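Local coordinates for Mgp-operon protein 3 (Mycoplasma pneumoniae, PDB 6RJ1) that is a surface protein of the cytadhesin system, and probably takes part in attaching the bacterium to sugars on host cells, at residues R32-H37 and Y114-K119; S39-D44 and L56-L61; S108-S113 and K131-L136; M366-P371 and Y451-A456; V466-D471 and Y538-L543. All coordinates share one frame; numbering follows the deposited sequence. Where two conformers were deposited one is given.

Contact 1 (R32-H37 and Y114-K119)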
# COMPACT_ATOMS: atom_id res chain seq x y z
N ARG A 32 17.89 17.33 17.54
CA ARG A 32 18.77 17.95 18.53
C ARG A 32 18.03 18.21 19.85
O ARG A 32 18.56 17.89 20.92
CB ARG A 32 19.35 19.27 17.98
CG ARG A 32 20.86 19.25 17.76
CD ARG A 32 21.21 19.23 16.28
NE ARG A 32 22.65 19.31 16.06
CZ ARG A 32 23.23 19.54 14.89
NH1 ARG A 32 22.49 19.74 13.81
NH2 ARG A 32 24.55 19.59 14.79
N ALA A 33 16.79 18.76 19.77
CA ALA A 33 15.94 19.10 20.92
C ALA A 33 15.50 17.89 21.73
O ALA A 33 15.34 18.01 22.94
CB ALA A 33 14.73 19.90 20.47
N ALA A 34 15.30 16.74 21.06
CA ALA A 34 14.88 15.49 21.71
C ALA A 34 16.07 14.72 22.30
O ALA A 34 15.86 13.68 22.92
CB ALA A 34 14.11 14.63 20.74
N HIS A 35 17.30 15.26 22.14
CA HIS A 35 18.56 14.68 22.61
C HIS A 35 18.80 13.33 21.93
O HIS A 35 19.14 12.32 22.57
CB HIS A 35 18.64 14.61 24.14
CG HIS A 35 18.36 15.91 24.82
ND1 HIS A 35 19.35 16.86 24.98
CD2 HIS A 35 17.20 16.38 25.34
CE1 HIS A 35 18.78 17.87 25.61
NE2 HIS A 35 17.48 17.63 25.84
N LEU A 36 18.59 13.31 20.60
CA LEU A 36 18.74 12.12 19.77
C LEU A 36 19.99 12.18 18.89
O LEU A 36 20.49 13.27 18.59
CB LEU A 36 17.49 11.88 18.92
CG LEU A 36 16.24 11.41 19.67
CD1 LEU A 36 15.04 11.50 18.80
CD2 LEU A 36 16.39 9.98 20.17
N HIS A 37 20.48 11.00 18.52
CA HIS A 37 21.65 10.79 17.67
C HIS A 37 21.47 11.46 16.29
O HIS A 37 20.35 11.44 15.74
CB HIS A 37 21.88 9.27 17.51
CG HIS A 37 23.17 8.93 16.83
ND1 HIS A 37 23.25 8.85 15.44
CD2 HIS A 37 24.40 8.74 17.35
CE1 HIS A 37 24.52 8.58 15.18
NE2 HIS A 37 25.24 8.50 16.29
N TYR A 114 11.05 6.85 17.26
CA TYR A 114 10.38 7.52 18.37
C TYR A 114 9.30 8.46 17.92
O TYR A 114 9.37 9.03 16.83
CB TYR A 114 11.39 8.33 19.22
CG TYR A 114 12.26 7.48 20.11
CD1 TYR A 114 11.83 7.10 21.38
CD2 TYR A 114 13.52 7.08 19.71
CE1 TYR A 114 12.63 6.32 22.21
CE2 TYR A 114 14.33 6.29 20.52
CZ TYR A 114 13.88 5.91 21.78
OH TYR A 114 14.68 5.13 22.58
N VAL A 115 8.30 8.62 18.79
CA VAL A 115 7.23 9.60 18.67
C VAL A 115 7.64 10.62 19.72
O VAL A 115 7.82 10.25 20.89
CB VAL A 115 5.81 9.02 18.90
CG1 VAL A 115 4.80 10.14 19.15
CG2 VAL A 115 5.38 8.16 17.73
N LEU A 116 7.89 11.87 19.30
CA LEU A 116 8.33 12.94 20.20
C LEU A 116 7.18 13.88 20.50
O LEU A 116 6.45 14.27 19.59
CB LEU A 116 9.51 13.72 19.61
CG LEU A 116 10.58 12.93 18.88
CD1 LEU A 116 11.49 13.84 18.14
CD2 LEU A 116 11.39 12.07 19.81
N ILE A 117 7.05 14.26 21.78
CA ILE A 117 6.01 15.18 22.25
C ILE A 117 6.69 16.47 22.70
O ILE A 117 7.64 16.45 23.49
CB ILE A 117 5.15 14.54 23.38
CG1 ILE A 117 4.62 13.12 23.01
CG2 ILE A 117 4.01 15.47 23.84
CD1 ILE A 117 3.68 12.98 21.75
N PHE A 118 6.17 17.60 22.20
CA PHE A 118 6.66 18.94 22.51
C PHE A 118 5.52 19.78 23.05
O PHE A 118 4.38 19.61 22.63
CB PHE A 118 7.24 19.60 21.25
CG PHE A 118 8.52 18.98 20.73
CD1 PHE A 118 8.47 17.94 19.81
CD2 PHE A 118 9.76 19.47 21.12
CE1 PHE A 118 9.65 17.38 19.32
CE2 PHE A 118 10.94 18.91 20.62
CZ PHE A 118 10.88 17.87 19.72
N LYS A 119 5.84 20.68 23.98
CA LYS A 119 4.87 21.61 24.56
C LYS A 119 5.21 23.01 24.09
O LYS A 119 6.40 23.33 23.93
CB LYS A 119 4.83 21.52 26.10
CG LYS A 119 6.05 22.01 26.88
CD LYS A 119 5.73 22.11 28.37
CE LYS A 119 6.97 22.20 29.23
NZ LYS A 119 7.69 20.89 29.32

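Contact 2 (S39-D44 and L56-L61)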
# COMPACT_ATOMS: atom_id res chain seq x y z
N SER A 39 21.86 10.52 13.33
CA SER A 39 21.29 9.63 12.29
C SER A 39 19.76 9.70 12.22
O SER A 39 19.17 9.23 11.23
CB SER A 39 21.73 8.19 12.50
OG SER A 39 21.26 7.68 13.73
N TYR A 40 19.11 10.25 13.26
CA TYR A 40 17.66 10.39 13.29
C TYR A 40 17.20 11.42 12.27
O TYR A 40 17.87 12.42 12.04
CB TYR A 40 17.13 10.69 14.68
CG TYR A 40 17.02 9.45 15.55
CD1 TYR A 40 15.92 8.61 15.45
CD2 TYR A 40 18.00 9.14 16.47
CE1 TYR A 40 15.81 7.47 16.24
CE2 TYR A 40 17.91 8.01 17.28
CZ TYR A 40 16.80 7.17 17.16
OH TYR A 40 16.69 6.07 17.97
N GLU A 41 16.07 11.11 11.64
CA GLU A 41 15.48 11.88 10.57
C GLU A 41 13.98 12.05 10.85
O GLU A 41 13.30 11.08 11.18
CB GLU A 41 15.73 11.13 9.24
CG GLU A 41 15.08 11.70 7.99
CD GLU A 41 14.59 10.66 6.99
OE1 GLU A 41 15.05 10.71 5.83
OE2 GLU A 41 13.76 9.79 7.36
N LEU A 42 13.48 13.31 10.76
CA LEU A 42 12.06 13.62 10.97
C LEU A 42 11.27 13.15 9.74
O LEU A 42 11.57 13.57 8.62
CB LEU A 42 11.88 15.12 11.26
CG LEU A 42 10.45 15.67 11.22
CD1 LEU A 42 9.60 15.11 12.34
CD2 LEU A 42 10.45 17.18 11.27
N VAL A 43 10.31 12.23 9.96
CA VAL A 43 9.48 11.57 8.93
C VAL A 43 8.10 12.20 8.80
O VAL A 43 7.60 12.33 7.69
CB VAL A 43 9.35 10.04 9.16
CG1 VAL A 43 9.00 9.32 7.87
CG2 VAL A 43 10.61 9.45 9.76
N ASP A 44 7.47 12.52 9.93
CA ASP A 44 6.13 13.10 9.98
C ASP A 44 5.99 13.88 11.27
O ASP A 44 6.71 13.61 12.23
CB ASP A 44 5.03 12.00 9.89
CG ASP A 44 3.62 12.49 9.58
OD1 ASP A 44 3.44 13.71 9.34
OD2 ASP A 44 2.69 11.64 9.56
N LEU A 56 7.61 12.34 14.52
CA LEU A 56 7.99 10.95 14.27
C LEU A 56 9.40 10.94 13.67
O LEU A 56 9.64 11.57 12.63
CB LEU A 56 6.99 10.27 13.31
CG LEU A 56 7.22 8.79 12.96
CD1 LEU A 56 7.23 7.92 14.21
CD2 LEU A 56 6.17 8.30 11.99
N VAL A 57 10.31 10.24 14.33
CA VAL A 57 11.71 10.17 13.90
C VAL A 57 12.21 8.72 13.80
O VAL A 57 11.85 7.88 14.63
CB VAL A 57 12.67 11.04 14.78
CG1 VAL A 57 12.42 12.54 14.58
CG2 VAL A 57 12.58 10.66 16.25
N ARG A 58 13.08 8.46 12.82
CA ARG A 58 13.69 7.15 12.60
C ARG A 58 15.16 7.29 12.25
O ARG A 58 15.57 8.34 11.79
CB ARG A 58 12.91 6.35 11.53
CG ARG A 58 13.05 6.86 10.11
CD ARG A 58 12.10 6.17 9.17
NE ARG A 58 12.13 6.80 7.84
CZ ARG A 58 11.36 6.44 6.82
NH1 ARG A 58 10.50 5.44 6.95
NH2 ARG A 58 11.46 7.07 5.66
N SER A 59 15.96 6.24 12.46
CA SER A 59 17.38 6.25 12.16
C SER A 59 17.74 5.15 11.18
O SER A 59 17.23 4.03 11.31
CB SER A 59 18.21 6.12 13.44
OG SER A 59 19.53 5.68 13.19
N ALA A 60 18.64 5.46 10.22
CA ALA A 60 19.13 4.51 9.22
C ALA A 60 20.11 3.49 9.86
O ALA A 60 20.61 2.59 9.18
CB ALA A 60 19.82 5.26 8.09
N LEU A 61 20.37 3.65 11.16
CA LEU A 61 21.25 2.76 11.90
C LEU A 61 20.48 1.68 12.63
O LEU A 61 21.11 0.84 13.27
CB LEU A 61 22.15 3.55 12.86
CG LEU A 61 23.29 4.34 12.23
CD1 LEU A 61 23.90 5.28 13.23
CD2 LEU A 61 24.37 3.43 11.65

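Contact 3 (S108-S113 and K131-L136)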
# COMPACT_ATOMS: atom_id res chain seq x y z
N SER A 108 25.47 2.83 23.96
CA SER A 108 24.85 1.68 23.29
C SER A 108 23.34 1.91 23.15
O SER A 108 22.68 2.30 24.12
CB SER A 108 25.11 0.39 24.06
OG SER A 108 24.40 -0.71 23.50
N GLN A 109 22.84 1.75 21.91
CA GLN A 109 21.44 1.98 21.57
C GLN A 109 21.01 1.15 20.38
O GLN A 109 21.83 0.80 19.53
CB GLN A 109 21.17 3.49 21.30
CG GLN A 109 22.10 4.12 20.27
CD GLN A 109 22.04 5.63 20.23
OE1 GLN A 109 21.01 6.23 19.91
NE2 GLN A 109 23.17 6.27 20.52
N ASP A 110 19.71 0.85 20.33
CA ASP A 110 19.04 0.08 19.29
C ASP A 110 18.62 0.93 18.07
O ASP A 110 18.24 0.36 17.05
CB ASP A 110 17.81 -0.62 19.87
CG ASP A 110 16.92 0.22 20.78
OD1 ASP A 110 16.68 1.40 20.44
OD2 ASP A 110 16.48 -0.30 21.82
N PHE A 111 18.66 2.28 18.21
CA PHE A 111 18.27 3.28 17.20
C PHE A 111 16.81 3.10 16.74
O PHE A 111 16.49 3.33 15.57
CB PHE A 111 19.25 3.35 16.01
CG PHE A 111 20.70 3.58 16.37
CD1 PHE A 111 21.54 2.51 16.63
CD2 PHE A 111 21.23 4.86 16.40
CE1 PHE A 111 22.88 2.72 16.94
CE2 PHE A 111 22.58 5.07 16.70
CZ PHE A 111 23.40 4.00 16.96
N ALA A 112 15.93 2.70 17.68
CA ALA A 112 14.50 2.51 17.44
C ALA A 112 13.84 3.83 17.08
O ALA A 112 14.33 4.90 17.46
CB ALA A 112 13.84 1.94 18.69
N SER A 113 12.71 3.77 16.38
CA SER A 113 11.95 4.96 16.02
C SER A 113 11.23 5.53 17.24
O SER A 113 10.86 4.79 18.16
CB SER A 113 10.96 4.64 14.92
OG SER A 113 11.64 4.17 13.77
N LYS A 131 9.50 11.25 24.88
CA LYS A 131 9.60 10.38 23.71
C LYS A 131 9.04 8.99 24.01
O LYS A 131 9.24 8.46 25.10
CB LYS A 131 11.03 10.33 23.12
CG LYS A 131 12.14 9.82 24.05
CD LYS A 131 13.48 9.77 23.31
CE LYS A 131 14.52 8.93 24.01
NZ LYS A 131 15.23 9.68 25.08
N ILE A 132 8.28 8.44 23.05
CA ILE A 132 7.66 7.11 23.16
C ILE A 132 8.32 6.20 22.13
O ILE A 132 8.25 6.48 20.92
CB ILE A 132 6.10 7.15 23.02
CG1 ILE A 132 5.45 8.14 24.02
CG2 ILE A 132 5.47 5.76 23.15
CD1 ILE A 132 4.89 9.37 23.40
N LYS A 133 8.99 5.15 22.61
CA LYS A 133 9.68 4.17 21.77
C LYS A 133 8.68 3.30 21.01
O LYS A 133 7.66 2.88 21.57
CB LYS A 133 10.59 3.31 22.64
CG LYS A 133 11.77 2.69 21.92
CD LYS A 133 12.63 2.04 22.97
CE LYS A 133 13.86 1.39 22.41
NZ LYS A 133 13.60 -0.00 21.99
N LEU A 134 8.96 3.04 19.74
CA LEU A 134 8.09 2.21 18.92
C LEU A 134 8.70 0.82 18.88
O LEU A 134 9.54 0.51 18.04
CB LEU A 134 7.91 2.80 17.51
CG LEU A 134 7.31 4.20 17.42
CD1 LEU A 134 7.28 4.68 16.00
CD2 LEU A 134 5.90 4.26 18.05
N ALA A 135 8.34 0.02 19.88
CA ALA A 135 8.84 -1.33 20.04
C ALA A 135 8.32 -2.29 18.97
O ALA A 135 7.19 -2.15 18.49
CB ALA A 135 8.49 -1.85 21.42
N LEU A 136 9.17 -3.27 18.59
CA LEU A 136 8.89 -4.32 17.63
C LEU A 136 7.59 -5.07 18.04
O LEU A 136 7.35 -5.23 19.25
CB LEU A 136 10.05 -5.34 17.67
CG LEU A 136 11.13 -5.36 16.57
CD1 LEU A 136 10.72 -4.70 15.29
CD2 LEU A 136 12.45 -4.90 17.09

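Contact 4 (M366-P371 and Y451-A456)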
# COMPACT_ATOMS: atom_id res chain seq x y z
N MET A 366 12.64 5.85 -0.98
CA MET A 366 11.43 5.14 -0.53
C MET A 366 11.47 4.83 0.99
O MET A 366 10.49 4.29 1.54
CB MET A 366 11.29 3.81 -1.28
CG MET A 366 10.89 3.96 -2.70
SD MET A 366 11.07 2.39 -3.53
CE MET A 366 9.63 1.55 -2.92
N GLY A 367 12.60 5.12 1.62
CA GLY A 367 12.79 4.88 3.04
C GLY A 367 13.46 3.55 3.31
O GLY A 367 13.40 3.04 4.43
N VAL A 368 14.09 2.97 2.28
CA VAL A 368 14.82 1.71 2.41
C VAL A 368 16.24 2.09 2.81
O VAL A 368 16.80 3.05 2.26
CB VAL A 368 14.74 0.87 1.09
CG1 VAL A 368 15.75 -0.26 1.07
CG2 VAL A 368 13.33 0.33 0.86
N ILE A 369 16.80 1.41 3.83
CA ILE A 369 18.16 1.67 4.30
C ILE A 369 19.16 1.16 3.25
O ILE A 369 19.30 -0.05 3.06
CB ILE A 369 18.45 1.08 5.72
CG1 ILE A 369 17.45 1.60 6.79
CG2 ILE A 369 19.92 1.32 6.14
CD1 ILE A 369 17.35 0.72 8.04
N VAL A 370 19.79 2.10 2.53
CA VAL A 370 20.81 1.79 1.52
C VAL A 370 22.15 2.32 2.06
O VAL A 370 22.45 3.51 1.91
CB VAL A 370 20.47 2.31 0.10
CG1 VAL A 370 21.54 1.90 -0.91
CG2 VAL A 370 19.10 1.80 -0.36
N PRO A 371 22.94 1.47 2.75
CA PRO A 371 24.23 1.94 3.30
C PRO A 371 25.18 2.50 2.23
O PRO A 371 25.32 1.91 1.16
CB PRO A 371 24.80 0.70 4.01
CG PRO A 371 23.62 -0.19 4.24
CD PRO A 371 22.73 0.04 3.06
N TYR A 451 10.83 -2.69 9.46
CA TYR A 451 10.72 -1.84 10.65
C TYR A 451 10.89 -0.36 10.29
O TYR A 451 10.04 0.45 10.64
CB TYR A 451 11.67 -2.26 11.79
CG TYR A 451 11.57 -1.34 12.99
CD1 TYR A 451 10.52 -1.46 13.91
CD2 TYR A 451 12.46 -0.27 13.15
CE1 TYR A 451 10.39 -0.57 14.97
CE2 TYR A 451 12.32 0.63 14.20
CZ TYR A 451 11.29 0.47 15.11
OH TYR A 451 11.17 1.35 16.15
N HIS A 452 11.99 -0.02 9.58
CA HIS A 452 12.32 1.34 9.15
C HIS A 452 11.23 1.98 8.30
O HIS A 452 10.89 3.13 8.53
CB HIS A 452 13.67 1.37 8.43
CG HIS A 452 14.23 2.74 8.25
ND1 HIS A 452 14.10 3.41 7.06
CD2 HIS A 452 14.90 3.52 9.13
CE1 HIS A 452 14.71 4.58 7.23
NE2 HIS A 452 15.20 4.69 8.47
N THR A 453 10.65 1.22 7.34
CA THR A 453 9.56 1.73 6.50
C THR A 453 8.21 1.81 7.25
O THR A 453 7.40 2.66 6.92
CB THR A 453 9.45 0.95 5.17
OG1 THR A 453 9.30 -0.45 5.43
CG2 THR A 453 10.62 1.20 4.23
N SER A 454 7.97 0.94 8.25
CA SER A 454 6.71 0.93 9.02
C SER A 454 6.51 2.17 9.92
O SER A 454 5.38 2.47 10.31
CB SER A 454 6.55 -0.35 9.82
OG SER A 454 7.51 -0.46 10.85
N THR A 455 7.60 2.87 10.25
CA THR A 455 7.55 4.06 11.10
C THR A 455 7.59 5.27 10.17
O THR A 455 8.60 5.99 10.11
CB THR A 455 8.67 4.00 12.16
OG1 THR A 455 9.95 4.05 11.51
CG2 THR A 455 8.59 2.76 13.02
N ALA A 456 6.48 5.47 9.41
CA ALA A 456 6.39 6.50 8.38
C ALA A 456 5.34 7.60 8.60
O ALA A 456 5.61 8.76 8.26
CB ALA A 456 6.15 5.83 7.02

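Contact 5 (V466-D471 and Y538-L543)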
# COMPACT_ATOMS: atom_id res chain seq x y z
N VAL A 466 -1.12 6.94 16.86
CA VAL A 466 -1.20 5.86 15.88
C VAL A 466 -0.10 6.08 14.86
O VAL A 466 0.03 7.19 14.34
CB VAL A 466 -2.61 5.72 15.23
CG1 VAL A 466 -2.69 4.46 14.36
CG2 VAL A 466 -3.71 5.71 16.29
N VAL A 467 0.71 5.05 14.60
CA VAL A 467 1.81 5.10 13.62
C VAL A 467 1.59 3.99 12.61
O VAL A 467 1.30 2.87 13.00
CB VAL A 467 3.22 5.03 14.29
CG1 VAL A 467 4.34 5.01 13.24
CG2 VAL A 467 3.43 6.18 15.27
N MET A 468 1.67 4.32 11.31
CA MET A 468 1.50 3.37 10.21
C MET A 468 2.63 3.51 9.19
O MET A 468 3.38 4.49 9.22
CB MET A 468 0.12 3.52 9.55
CG MET A 468 -1.01 3.00 10.40
SD MET A 468 -2.62 3.12 9.59
CE MET A 468 -3.69 2.46 10.87
N GLY A 469 2.76 2.50 8.32
CA GLY A 469 3.82 2.40 7.32
C GLY A 469 3.65 3.32 6.14
O GLY A 469 2.70 4.10 6.09
N SER A 470 4.59 3.23 5.18
CA SER A 470 4.59 4.06 3.97
C SER A 470 3.67 3.53 2.88
O SER A 470 3.16 2.41 2.98
CB SER A 470 6.01 4.27 3.45
OG SER A 470 6.58 3.11 2.86
N ASP A 471 3.43 4.35 1.85
CA ASP A 471 2.61 4.00 0.69
C ASP A 471 3.41 3.31 -0.41
O ASP A 471 2.81 2.85 -1.39
CB ASP A 471 1.88 5.25 0.12
CG ASP A 471 2.66 6.56 0.07
OD1 ASP A 471 3.84 6.54 -0.37
OD2 ASP A 471 2.08 7.61 0.44
N TYR A 538 -0.27 -4.14 4.05
CA TYR A 538 -0.93 -3.01 3.41
C TYR A 538 0.07 -1.96 2.94
O TYR A 538 1.14 -1.82 3.54
CB TYR A 538 -1.96 -2.38 4.38
CG TYR A 538 -3.11 -3.30 4.74
CD1 TYR A 538 -4.21 -3.43 3.90
CD2 TYR A 538 -3.06 -4.10 5.88
CE1 TYR A 538 -5.24 -4.33 4.19
CE2 TYR A 538 -4.08 -5.00 6.18
CZ TYR A 538 -5.18 -5.10 5.34
OH TYR A 538 -6.18 -5.99 5.65
N LEU A 539 -0.28 -1.24 1.85
CA LEU A 539 0.46 -0.09 1.29
C LEU A 539 -0.38 1.15 1.64
O LEU A 539 -1.31 1.53 0.93
CB LEU A 539 0.68 -0.25 -0.22
CG LEU A 539 1.56 -1.44 -0.62
CD1 LEU A 539 0.86 -2.33 -1.61
CD2 LEU A 539 2.92 -0.98 -1.12
N ILE A 540 -0.12 1.68 2.85
CA ILE A 540 -0.85 2.75 3.54
C ILE A 540 -0.82 4.08 2.80
O ILE A 540 0.23 4.72 2.74
CB ILE A 540 -0.35 2.87 5.02
CG1 ILE A 540 -0.32 1.50 5.75
CG2 ILE A 540 -1.13 3.93 5.83
CD1 ILE A 540 -1.67 0.85 6.13
N ALA A 541 -1.99 4.54 2.32
CA ALA A 541 -2.14 5.83 1.65
C ALA A 541 -2.10 6.99 2.67
O ALA A 541 -1.78 8.12 2.31
CB ALA A 541 -3.43 5.87 0.87
N GLY A 542 -2.42 6.68 3.92
CA GLY A 542 -2.40 7.64 5.01
C GLY A 542 -3.46 7.44 6.06
O GLY A 542 -4.30 6.54 5.96
N LEU A 543 -3.41 8.30 7.09
CA LEU A 543 -4.33 8.35 8.22
C LEU A 543 -4.55 9.77 8.71
O LEU A 543 -3.65 10.61 8.63
CB LEU A 543 -3.98 7.39 9.40
CG LEU A 543 -2.52 7.07 9.89
CD1 LEU A 543 -1.52 8.22 9.72
CD2 LEU A 543 -2.53 6.66 11.35

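Contact 1 (R32-H37 and Y114-K119)
The ring of F118 meets A33 at its edge: the methyl CB of A33 lies near the ring plane, 3.9 Å from F118 CE2. The ring of Y114 is approached obliquely by L36, whose CD2 stands 4.1 Å from Y114 CD2. Between these two aromatic residues on the strand sits L116, which has two partners. Its CD1 touches A34, with A34 CB at 3.8 Å from L116 CD1. Its CD2 meets L36 tip to tip, L36 CD1 lying 3.8 Å from L116 CD2, and it also reaches the A34 methyl. The CB bond of F118 does not itself point at the helix. CG is anti to the carbonyl carbon (chi1 -68°), and the ring extends from there to A33.

The first segment takes in the end of the short helix 30-33 and the loop after it, and the second is part of strand 114-121 in the large mixed sheet. The helix finishes in a Schellman motif. H35 takes a positive phi of 62°, and H35 N donates back to R32 O at 3.2 Å. After this turn the chain runs on through L36; A33, A34 and L36 all point toward the strand. The contact is apolar, and no hydrogen bond crosses it. The strand itself is bonded by its backbone to strand 52-59 through Y114 and L116, and to strand 125-135 through V115 and I117. V57 of strand 52-59 also touches L36 and L116. F128 of strand 125-135 packs against A34, and V30 of the helix packs on L116.

Contact 2 (S39-D44 and L56-L61)
S39 OG and S59 OG share a hydrogen bond of 2.7 Å, and either could be the donor. Next to it, S59 CB lies over the centre of the Y40 ring in a CH-pi contact, 3.9 Å from the centroid. On the other face of the hairpin, the R58 guanidinium has V43 CG1 over one face and E41 OE2 at its edge. The NE-H bond to OE2 in this salt bridge is weak, with E41 OE2 3.4 Å from R58 NE. The two side chains lie side by side, pointing the same way.

The backbone sets these positions. E41 and R58 form an antiparallel hydrogen-bonded pair, with E41 N to R58 O at 2.8 Å and R58 N to E41 O at 3.1 Å. Further on, V43 and D44 both face L56, a classic beta bulge. V43 N reaches L56 O at 2.8 Å in a nearly straight bond (174°). S59 OG also accepts from L61 N at 3.0 Å, an ST turn.

R58 NH1 bonds to H452 O, Y40 OH to A112 O, and D44 OD2 to L458 N. The hairpin of strands 40-48 and 52-59 forms one margin of the mixed sheet. Strand 114-121 lies beside strand 52-59, and helix 30-33 touches Y40 and V57.

Contact 3 (S108-S113 and K131-L136)
S113 and L134 make the buried part of the contact. L134 N donates to S113 O at 3.0 Å, with an N-H...O angle of 155°. Beside this bond the side chains touch, S113 CB lying 3.8 Å from L134 CD1. S113 OG turns elsewhere and bonds to T455 OG1.

The other end of the contact is partly exposed and held by charge. D110 and K133 reach toward each other, tip to tip, and K133 NZ lies 2.9 Å from D110 OD2 in a salt bridge. The ammonium group comes from above the carboxylate plane, 48° out of it. The K133 chain stays extended as far as CE and bends only at its last torsion (chi4 -87°), which places NZ at the carboxylate. K133 CE also rests on A112, 3.8 Å from A112 CB.

D110 is also held by the backbone of its own loop. D110 OD1 accepts from A112 N at 3.1 Å, an Asx turn in the loop that leads into strand 114-121. F84 packs on D110, A112 and K133. Each carboxylate oxygen therefore has a donor, one from the loop and one from strand 125-135. The paired charges probably offset each other and keep D110 ionised.

Contact 4 (M366-P371 and Y451-A456)
H452 of helix 446-454 packs on the Schellman motif that ends helix 360-365, where G367 takes a positive phi of 95°. The H452 side chain can be followed outward. CG is anti to the backbone N (chi1 -166°), which sets CG on the side of I369. H452 CB is 3.8 Å from I369 CD1. H452 CG lies 3.7 Å from I369 CG1. This CG1 sits over the centre of the imidazole face in a CH-pi contact, 13° off the ring normal. H452 CD2 is 3.9 Å from I369 CD1, on the way round the ring. H452 ND1 donates to G367 O at 2.7 Å, with the oxygen close to the ring plane. H452 CE1 lies beside the same oxygen, and H452 NE2 is 4.2 Å from I369 CG1.

The ring is thus gripped both at its edge and over one face. Because the partner is a carbonyl oxygen, the bond implies a proton on ND1. T453, one residue on, places CG2 next to the G367 carbonyl. The main chain of the helix is used as well, since H452 O accepts from R58 NH1. Q449, earlier in this helix, tethers the loop: its OE1 accepts from I369 N, while its backbone O receives the hydroxyl T453 OG1.

Contact 5 (V466-D471 and Y538-L543)
V466 and M468, at the end of strand 464-468, pack on I540 and L543 of strand 538-546. The contact joins two mixed sheets in a region of the MgpC adhesin family, which is assigned to the beta-propeller clan. The two strand segments run nearly antiparallel, 163° between their directions. Their axes are 8.2 Å apart at closest, so side chains fill the gap and the strands are not paired.

L543 meets both V466 and M468. L543 CD2 lies 3.7 Å from V466 CG1 and also 4.0 Å from M468 SD. The M468 chain is extended beyond CG (chi2 -178°), which carries the sulfur out to the leucine. Nearer its backbone, M468 CB touches I540 CG2 at 3.9 Å. I540 also meets the loop that follows strand 464-468, with I540 CB 3.5 Å from G469 O.

The backbones come together only at the loop end. There I540 N makes a weak hydrogen bond to S470 O, 3.4 Å long and bent to 120°. L539 CD2 packs 3.8 Å from D471 O. Strand 549-563, the antiparallel neighbour of strand 538-546 in its sheet, lies across from a classic beta bulge at A541 and G542, and also touches I540 through A554 and L543 through L550. Q457 NE2 from strand 457-461, which neighbours strand 464-468, bonds to G469 O and, weakly, to I540 O. The carboxylate of D471 has its partner outside the two segments, with OD2 hydrogen-bonded to T780 OG1.

Overall arrangement
From the N terminus, helix 30-33 leads into contact 1, which closes a long loop when strand 114-121 arrives. Contact 2, the hairpin 39-44 with 56-61, is nested inside that loop. Contact 3 opens at 108-113, before contact 1 has closed, and ends at 131-136, so the two cross. Contact 4 follows in series and brings the loop after helix 360-365 against helix 446-454. Contact 5 comes last and ties strand 464-468, near one margin of the eight-stranded sheet, to a second sheet. Contacts 1, 2, 3 and 5 all reach that eight-stranded sheet. Contact 4 touches contacts 2, 3 and 5 and joins helix 446-454 to them.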